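Local coordinates for protein exotoxin type A precursor (allele 1) (Streptococcus pyogenes phage T12, PDB 1FNU) that probably acts as a superantigen exotoxin, the phage-encoded scarlet fever toxin, and contributes to streptococcal virulence, at residues Gln1-Pro6 with Ser181-Phe186; Ser7-Ser12 with Thr169-Phe174. One frame throughout, in Å; residues are numbered along the deposited sequence.

Interaction 1. Residues Gln1-Pro6 with Ser181-Phe186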
ATOM      1  N   GLN A   1      -8.237  30.461  13.099  1.00 44.55           N
ATOM      2  CA  GLN A   1      -7.184  30.044  14.059  1.00 44.58           C
ATOM      3  C   GLN A   1      -6.868  30.998  15.236  1.00 44.53           C
ATOM      4  O   GLN A   1      -6.076  31.949  15.094  1.00 44.54           O
ATOM      5  CB  GLN A   1      -5.886  29.756  13.271  1.00 44.63           C
ATOM      6  CG  GLN A   1      -5.810  28.473  12.476  1.00 44.49           C
ATOM      7  CD  GLN A   1      -5.242  27.358  13.306  1.00 44.60           C
ATOM      8  OE1 GLN A   1      -5.895  26.831  14.200  1.00 44.59           O
ATOM      9  NE2 GLN A   1      -3.993  27.001  13.029  1.00 44.60           N
ATOM     10  N   GLN A   2      -7.484  30.730  16.395  1.00 44.53           N
ATOM     11  CA  GLN A   2      -7.207  31.515  17.604  1.00 44.45           C
ATOM     12  C   GLN A   2      -5.716  31.351  17.675  1.00 44.23           C
ATOM     13  O   GLN A   2      -5.246  30.244  17.501  1.00 44.26           O
ATOM     14  CB  GLN A   2      -7.789  30.874  18.882  1.00 44.65           C
ATOM     15  CG  GLN A   2      -6.651  30.568  19.971  1.00 45.03           C
ATOM     16  CD  GLN A   2      -7.121  30.083  21.391  1.00 45.14           C
ATOM     17  OE1 GLN A   2      -7.919  30.772  22.081  1.00 45.28           O
ATOM     18  NE2 GLN A   2      -6.594  28.921  21.835  1.00 45.15           N
ATOM     19  N   ASP A   3      -4.972  32.415  17.941  1.00 43.93           N
ATOM     20  CA  ASP A   3      -3.536  32.263  18.046  1.00 43.59           C
ATOM     21  C   ASP A   3      -3.171  31.131  19.001  1.00 43.25           C
ATOM     22  O   ASP A   3      -3.803  30.903  20.038  1.00 43.26           O
ATOM     23  CB  ASP A   3      -2.868  33.593  18.413  1.00 43.68           C
ATOM     24  CG  ASP A   3      -2.786  34.547  17.202  1.00 43.72           C
ATOM     25  OD1 ASP A   3      -3.528  34.307  16.220  1.00 43.79           O
ATOM     26  OD2 ASP A   3      -2.000  35.522  17.227  1.00 43.66           O
ATOM     27  N   PRO A   4      -2.151  30.366  18.623  1.00 42.92           N
ATOM     28  CA  PRO A   4      -1.699  29.242  19.423  1.00 42.59           C
ATOM     29  C   PRO A   4      -1.332  29.532  20.873  1.00 42.29           C
ATOM     30  O   PRO A   4      -0.780  30.585  21.242  1.00 42.20           O
ATOM     31  CB  PRO A   4      -0.519  28.698  18.596  1.00 42.67           C
ATOM     32  CG  PRO A   4       0.003  29.925  17.935  1.00 42.71           C
ATOM     33  CD  PRO A   4      -1.293  30.520  17.430  1.00 42.85           C
ATOM     34  N   ASP A   5      -1.709  28.577  21.696  1.00 41.85           N
ATOM     35  CA  ASP A   5      -1.362  28.611  23.098  1.00 41.47           C
ATOM     36  C   ASP A   5       0.053  27.977  23.089  1.00 41.03           C
ATOM     37  O   ASP A   5       0.307  27.113  22.248  1.00 41.06           O
ATOM     38  CB  ASP A   5      -2.344  27.704  23.847  1.00 41.63           C
ATOM     39  CG  ASP A   5      -2.025  27.584  25.314  1.00 41.80           C
ATOM     40  OD1 ASP A   5      -0.818  27.461  25.664  1.00 41.98           O
ATOM     41  OD2 ASP A   5      -2.974  27.587  26.134  1.00 41.89           O
ATOM     42  N   PRO A   6       1.018  28.466  23.906  1.00 40.54           N
ATOM     43  CA  PRO A   6       2.379  27.885  23.961  1.00 40.06           C
ATOM     44  C   PRO A   6       2.426  26.324  24.080  1.00 39.52           C
ATOM     45  O   PRO A   6       3.328  25.670  23.540  1.00 39.51           O
ATOM     46  CB  PRO A   6       2.995  28.605  25.185  1.00 40.19           C
ATOM     47  CG  PRO A   6       2.442  30.020  24.984  1.00 40.33           C
ATOM     48  CD  PRO A   6       0.959  29.680  24.754  1.00 40.52           C
ATOM     49  N   SER A 181      -7.974  35.462  11.174  1.00 31.85           N
ATOM     50  CA  SER A 181      -6.537  35.203  10.961  1.00 31.00           C
ATOM     51  C   SER A 181      -6.412  33.647  11.162  1.00 30.28           C
ATOM     52  O   SER A 181      -7.354  33.009  11.677  1.00 30.32           O
ATOM     53  CB  SER A 181      -5.718  35.945  12.042  1.00 31.04           C
ATOM     54  OG  SER A 181      -6.005  35.385  13.351  1.00 31.16           O
ATOM     55  N   PHE A 182      -5.308  33.030  10.712  1.00 29.42           N
ATOM     56  CA  PHE A 182      -5.102  31.583  10.943  1.00 28.36           C
ATOM     57  C   PHE A 182      -3.610  31.215  10.999  1.00 27.74           C
ATOM     58  O   PHE A 182      -2.721  32.023  10.654  1.00 27.57           O
ATOM     59  CB  PHE A 182      -5.897  30.691   9.913  1.00 28.32           C
ATOM     60  CG  PHE A 182      -5.597  30.986   8.477  1.00 28.27           C
ATOM     61  CD1 PHE A 182      -4.536  30.401   7.827  1.00 28.24           C
ATOM     62  CD2 PHE A 182      -6.318  31.957   7.809  1.00 28.35           C
ATOM     63  CE1 PHE A 182      -4.180  30.783   6.536  1.00 28.27           C
ATOM     64  CE2 PHE A 182      -5.983  32.375   6.497  1.00 28.30           C
ATOM     65  CZ  PHE A 182      -4.907  31.789   5.857  1.00 28.37           C
ATOM     66  N   TRP A 183      -3.292  30.002  11.430  1.00 26.83           N
ATOM     67  CA  TRP A 183      -1.885  29.766  11.496  1.00 26.13           C
ATOM     68  C   TRP A 183      -1.596  28.312  11.261  1.00 25.44           C
ATOM     69  O   TRP A 183      -2.528  27.506  11.303  1.00 25.36           O
ATOM     70  CB  TRP A 183      -1.313  30.251  12.848  1.00 26.22           C
ATOM     71  CG  TRP A 183      -1.995  29.682  13.999  1.00 26.24           C
ATOM     72  CD1 TRP A 183      -3.039  30.213  14.704  1.00 26.36           C
ATOM     73  CD2 TRP A 183      -1.698  28.420  14.608  1.00 26.37           C
ATOM     74  NE1 TRP A 183      -3.406  29.356  15.730  1.00 26.29           N
ATOM     75  CE2 TRP A 183      -2.597  28.247  15.686  1.00 26.30           C
ATOM     76  CE3 TRP A 183      -0.748  27.410  14.347  1.00 26.29           C
ATOM     77  CZ2 TRP A 183      -2.581  27.097  16.511  1.00 26.38           C
ATOM     78  CZ3 TRP A 183      -0.735  26.255  15.180  1.00 26.40           C
ATOM     79  CH2 TRP A 183      -1.643  26.116  16.242  1.00 26.30           C
ATOM     80  N   PHE A 184      -0.336  28.016  10.917  1.00 24.59           N
ATOM     81  CA  PHE A 184       0.105  26.638  10.664  1.00 23.73           C
ATOM     82  C   PHE A 184       1.317  26.364  11.583  1.00 23.32           C
ATOM     83  O   PHE A 184       2.218  27.212  11.686  1.00 23.23           O
ATOM     84  CB  PHE A 184       0.608  26.446   9.215  1.00 23.32           C
ATOM     85  CG  PHE A 184      -0.390  26.782   8.139  1.00 22.84           C
ATOM     86  CD1 PHE A 184      -1.706  26.491   8.274  1.00 22.43           C
ATOM     87  CD2 PHE A 184       0.046  27.364   6.955  1.00 22.74           C
ATOM     88  CE1 PHE A 184      -2.597  26.790   7.235  1.00 22.39           C
ATOM     89  CE2 PHE A 184      -0.882  27.649   5.909  1.00 22.59           C
ATOM     90  CZ  PHE A 184      -2.164  27.356   6.086  1.00 22.40           C
ATOM     91  N   ASP A 185       1.328  25.190  12.233  1.00 22.82           N
ATOM     92  CA  ASP A 185       2.454  24.732  13.067  1.00 22.28           C
ATOM     93  C   ASP A 185       3.627  24.275  12.159  1.00 21.97           C
ATOM     94  O   ASP A 185       3.431  23.405  11.297  1.00 21.88           O
ATOM     95  CB  ASP A 185       2.008  23.554  13.915  1.00 22.36           C
ATOM     96  CG  ASP A 185       2.900  23.346  15.069  1.00 22.37           C
ATOM     97  OD1 ASP A 185       4.127  23.575  14.858  1.00 22.52           O
ATOM     98  OD2 ASP A 185       2.404  22.966  16.150  1.00 22.41           O
ATOM     99  N   PHE A 186       4.810  24.864  12.302  1.00 21.61           N
ATOM    100  CA  PHE A 186       5.944  24.445  11.499  1.00 21.32           C
ATOM    101  C   PHE A 186       6.365  23.008  11.800  1.00 21.02           C
ATOM    102  O   PHE A 186       7.089  22.416  11.029  1.00 20.97           O
ATOM    103  CB  PHE A 186       7.173  25.343  11.675  1.00 21.37           C
ATOM    104  CG  PHE A 186       7.084  26.709  10.985  1.00 21.59           C
ATOM    105  CD1 PHE A 186       6.125  26.976  10.022  1.00 21.68           C
ATOM    106  CD2 PHE A 186       8.060  27.673  11.221  1.00 21.72           C
ATOM    107  CE1 PHE A 186       6.116  28.158   9.282  1.00 21.61           C
ATOM    108  CE2 PHE A 186       8.079  28.900  10.473  1.00 21.90           C
ATOM    109  CZ  PHE A 186       7.086  29.133   9.492  1.00 21.73           C
TER
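The indole of W183 lies between Q1 and P4 and is met at its edge by the backbone carbonyl of Q2. P4 lies over one face, CB and CD toward the indole, though the modelled approach is too close to be taken literally. The side-chain amide of Q1 covers the opposite face with its plane turned 22° from the ring, NE2 over the centre of the indole, about 3.1 Å above its plane. Q1 CG adds a CH-pi contact, 4.2 Å from the centroid of the five-membered ring of W183. The ring nitrogen is used as well: W183 NE1 donates to Q2 O at 2.7 Å in a nearly straight bond (164°), the carbonyl oxygen lying close to the indole plane while the donor stands above the plane of that carbonyl. The firm tie of Q1 is its N, bonded to S181 O at 3.0 Å in the carbonyl plane; NE2 also hydrogen-bonds to W183 O, but the modelled length is doubtful, and with it the exact place of NE2 over the ring. The bend of Q1 at chi2 (-90°) brings CD back over the indole. Behind this shell, W183 belongs to edge strand 182-185, which F182 and F184 tie by backbone hydrogen bonds to strand 169-176. P4 also touches Y171 on that strand and L9, while D3 OD2 makes a salt bridge with K173. An irregular N-terminal tail thus lies against an edge strand of the beta-grasp sheet, where it satisfies the indole N-H with a backbone carbonyl and covers both ring faces without adding a regular strand.

Interaction 2. Residues Ser7-Ser12 with Thr169-Phe174; sequences SQLHRS and TGYIKF
This is a small, mostly apolar surface contact with one water bridge, in which the irregular segment S7-S12 rests on the start of strand 169-176 through L9, T169 and Y171. L9 carries the contact: its CB is 4.1 Å from T169 CB, and both methyls come at a slant to the CD2 corner of the tyrosine ring, L9 CD2 at 3.7 Å and L9 CD1 at 3.8 Å from Y171 CD2. The two side chains cross obliquely. T169 CG2, anti to its carbonyl carbon, is 3.9 Å from H10 O and also borders R11, while OG1 bonds to T219 OG1 on strand 212-219. In the beta-grasp domain, strand 169-176 runs antiparallel to both of its neighbours, 212-219 and 182-185, and the tail meets it where residues 7-12 lead toward helix 19-26. The ring of Y171 also meets that of Y217. Polar linkage across the contact comes from a water that accepts from G170 N at 2.7 Å and donates to H10 O at 2.9 Å, a donation that competes with other acceptors near the water. Around this bridge the tail has further anchors: H10 N bonds to D185 OD2, H10 ND1 to F187 O, and S12 pairs by backbone with E168, whose carboxylate forms a salt bridge with R11 NE.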
ATOM      1  N   SER A   7       1.439  25.757  24.776  1.00 38.89           N
ATOM      2  CA  SER A   7       1.279  24.305  24.988  1.00 38.20           C
ATOM      3  C   SER A   7       0.676  23.611  23.774  1.00 37.63           C
ATOM      4  O   SER A   7       0.721  22.395  23.679  1.00 37.60           O
ATOM      5  CB  SER A   7       0.342  24.071  26.171  1.00 38.37           C
ATOM      6  OG  SER A   7      -0.885  24.739  25.896  1.00 38.39           O
ATOM      7  N   GLN A   8       0.072  24.404  22.889  1.00 36.91           N
ATOM      8  CA  GLN A   8      -0.545  23.946  21.644  1.00 36.18           C
ATOM      9  C   GLN A   8       0.478  23.733  20.537  1.00 35.40           C
ATOM     10  O   GLN A   8       0.170  23.084  19.572  1.00 35.45           O
ATOM     11  CB  GLN A   8      -1.599  24.957  21.139  1.00 36.53           C
ATOM     12  CG  GLN A   8      -2.854  25.059  22.041  1.00 37.05           C
ATOM     13  CD  GLN A   8      -3.946  26.069  21.593  1.00 37.23           C
ATOM     14  OE1 GLN A   8      -5.011  26.143  22.227  1.00 37.42           O
ATOM     15  NE2 GLN A   8      -3.684  26.843  20.538  1.00 37.45           N
ATOM     16  N   LEU A   9       1.669  24.314  20.655  1.00 34.39           N
ATOM     17  CA  LEU A   9       2.709  24.147  19.665  1.00 33.38           C
ATOM     18  C   LEU A   9       3.468  22.831  19.804  1.00 32.67           C
ATOM     19  O   LEU A   9       3.747  22.359  20.886  1.00 32.53           O
ATOM     20  CB  LEU A   9       3.680  25.339  19.722  1.00 33.43           C
ATOM     21  CG  LEU A   9       2.907  26.667  19.437  1.00 33.34           C
ATOM     22  CD1 LEU A   9       3.703  27.906  19.831  1.00 33.28           C
ATOM     23  CD2 LEU A   9       2.482  26.695  17.953  1.00 33.31           C
ATOM     24  N   HIS A  10       3.770  22.233  18.667  1.00 31.84           N
ATOM     25  CA  HIS A  10       4.527  20.969  18.608  1.00 30.93           C
ATOM     26  C   HIS A  10       6.011  21.301  18.771  1.00 30.21           C
ATOM     27  O   HIS A  10       6.541  22.172  18.089  1.00 30.08           O
ATOM     28  CB  HIS A  10       4.291  20.277  17.243  1.00 30.96           C
ATOM     29  CG  HIS A  10       2.879  19.835  17.005  1.00 31.07           C
ATOM     30  ND1 HIS A  10       2.394  19.553  15.744  1.00 31.20           N
ATOM     31  CD2 HIS A  10       1.890  19.486  17.866  1.00 31.24           C
ATOM     32  CE1 HIS A  10       1.170  19.047  15.833  1.00 31.19           C
ATOM     33  NE2 HIS A  10       0.840  18.993  17.110  1.00 31.33           N
ATOM     34  N   ARG A  11       6.676  20.597  19.681  1.00 29.45           N
ATOM     35  CA  ARG A  11       8.103  20.815  19.940  1.00 28.69           C
ATOM     36  C   ARG A  11       8.866  19.966  18.945  1.00 28.01           C
ATOM     37  O   ARG A  11       8.613  18.741  18.845  1.00 27.98           O
ATOM     38  CB  ARG A  11       8.445  20.395  21.396  1.00 28.88           C
ATOM     39  CG  ARG A  11       7.862  21.314  22.605  1.00 29.13           C
ATOM     40  CD  ARG A  11       8.024  20.586  24.020  1.00 29.25           C
ATOM     41  NE  ARG A  11       9.373  20.003  23.966  1.00 29.52           N
ATOM     42  CZ  ARG A  11       9.865  18.961  24.658  1.00 29.51           C
ATOM     43  NH1 ARG A  11       9.154  18.269  25.556  1.00 29.48           N
ATOM     44  NH2 ARG A  11      11.093  18.569  24.350  1.00 29.51           N
ATOM     45  N   SER A  12       9.770  20.590  18.196  1.00 27.33           N
ATOM     46  CA  SER A  12      10.574  19.856  17.178  1.00 26.72           C
ATOM     47  C   SER A  12      11.503  18.777  17.756  1.00 26.20           C
ATOM     48  O   SER A  12      11.812  17.806  17.082  1.00 25.99           O
ATOM     49  CB  SER A  12      11.474  20.810  16.359  1.00 26.73           C
ATOM     50  OG  SER A  12      12.555  21.341  17.153  1.00 26.82           O
ATOM     51  N   THR A 169      10.033  25.667  18.624  1.00 25.73           N
ATOM     52  CA  THR A 169       8.669  25.743  18.186  1.00 25.73           C
ATOM     53  C   THR A 169       8.624  26.778  17.096  1.00 25.76           C
ATOM     54  O   THR A 169       9.537  27.589  16.975  1.00 25.57           O
ATOM     55  CB  THR A 169       7.699  26.062  19.294  1.00 25.65           C
ATOM     56  OG1 THR A 169       7.961  27.351  19.832  1.00 25.63           O
ATOM     57  CG2 THR A 169       7.770  25.036  20.380  1.00 25.80           C
ATOM     58  N   GLY A 170       7.610  26.667  16.236  1.00 25.95           N
ATOM     59  CA  GLY A 170       7.474  27.608  15.137  1.00 26.25           C
ATOM     60  C   GLY A 170       6.090  27.603  14.518  1.00 26.44           C
ATOM     61  O   GLY A 170       5.464  26.558  14.453  1.00 26.57           O
ATOM     62  N   TYR A 171       5.559  28.757  14.134  1.00 26.59           N
ATOM     63  CA  TYR A 171       4.270  28.805  13.488  1.00 26.78           C
ATOM     64  C   TYR A 171       4.250  30.041  12.618  1.00 26.85           C
ATOM     65  O   TYR A 171       5.097  30.967  12.752  1.00 26.76           O
ATOM     66  CB  TYR A 171       3.091  28.718  14.465  1.00 27.07           C
ATOM     67  CG  TYR A 171       2.800  29.913  15.352  1.00 27.58           C
ATOM     68  CD1 TYR A 171       1.985  30.956  14.920  1.00 27.69           C
ATOM     69  CD2 TYR A 171       3.374  30.000  16.636  1.00 27.73           C
ATOM     70  CE1 TYR A 171       1.734  32.091  15.788  1.00 27.96           C
ATOM     71  CE2 TYR A 171       3.129  31.087  17.476  1.00 27.83           C
ATOM     72  CZ  TYR A 171       2.313  32.108  17.066  1.00 27.96           C
ATOM     73  OH  TYR A 171       1.980  33.055  18.008  1.00 28.22           O
ATOM     74  N   ILE A 172       3.379  29.995  11.625  1.00 26.91           N
ATOM     75  CA  ILE A 172       3.273  31.107  10.685  1.00 27.10           C
ATOM     76  C   ILE A 172       1.805  31.500  10.790  1.00 27.40           C
ATOM     77  O   ILE A 172       0.918  30.625  10.860  1.00 27.31           O
ATOM     78  CB  ILE A 172       3.641  30.665   9.285  1.00 26.80           C
ATOM     79  CG1 ILE A 172       3.526  31.859   8.330  1.00 26.77           C
ATOM     80  CG2 ILE A 172       2.748  29.494   8.867  1.00 26.70           C
ATOM     81  CD1 ILE A 172       4.046  31.574   6.967  1.00 26.64           C
ATOM     82  N   LYS A 173       1.569  32.801  10.835  1.00 27.68           N
ATOM     83  CA  LYS A 173       0.224  33.332  11.014  1.00 28.09           C
ATOM     84  C   LYS A 173      -0.121  34.207   9.845  1.00 28.25           C
ATOM     85  O   LYS A 173       0.658  35.042   9.431  1.00 28.10           O
ATOM     86  CB  LYS A 173       0.138  34.154  12.308  1.00 28.32           C
ATOM     87  CG  LYS A 173      -1.165  34.958  12.497  1.00 28.49           C
ATOM     88  CD  LYS A 173      -1.170  35.789  13.807  1.00 28.80           C
ATOM     89  CE  LYS A 173      -2.524  36.534  14.036  1.00 28.84           C
ATOM     90  NZ  LYS A 173      -2.752  37.051  15.484  1.00 29.12           N
ATOM     91  N   PHE A 174      -1.292  33.946   9.295  1.00 28.53           N
ATOM     92  CA  PHE A 174      -1.785  34.676   8.154  1.00 28.93           C
ATOM     93  C   PHE A 174      -2.901  35.617   8.656  1.00 29.39           C
ATOM     94  O   PHE A 174      -3.813  35.216   9.408  1.00 29.23           O
ATOM     95  CB  PHE A 174      -2.267  33.687   7.101  1.00 28.69           C
ATOM     96  CG  PHE A 174      -1.162  33.029   6.326  1.00 28.41           C
ATOM     97  CD1 PHE A 174      -0.487  33.730   5.364  1.00 28.29           C
ATOM     98  CD2 PHE A 174      -0.801  31.686   6.574  1.00 28.35           C
ATOM     99  CE1 PHE A 174       0.530  33.137   4.636  1.00 28.17           C
ATOM    100  CE2 PHE A 174       0.194  31.082   5.866  1.00 28.15           C
ATOM    101  CZ  PHE A 174       0.871  31.809   4.886  1.00 28.36           C
TER
HETATM  102  O   HOH W   1       5.830  24.709  16.884  1.00 18.61           O

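Overall arrangement
From the N terminus the chain first lays residues 1-6 beside 181-186, closing a loop of 174 residues; residues 7-12 then meet 169-174, and this second loop of 156 residues nests inside the first. Both loops enclose the OB-fold region and much of the beta-grasp domain, so the start of the chain is tied to late strands of the latter. Strands 169-176 and 182-185 follow each other in sequence and are antiparallel neighbours in one sheet, which brings the centres of the two interactions to about 7 Å from each other. They also touch directly, through the packing of W183 against I172 and of L9 against D185.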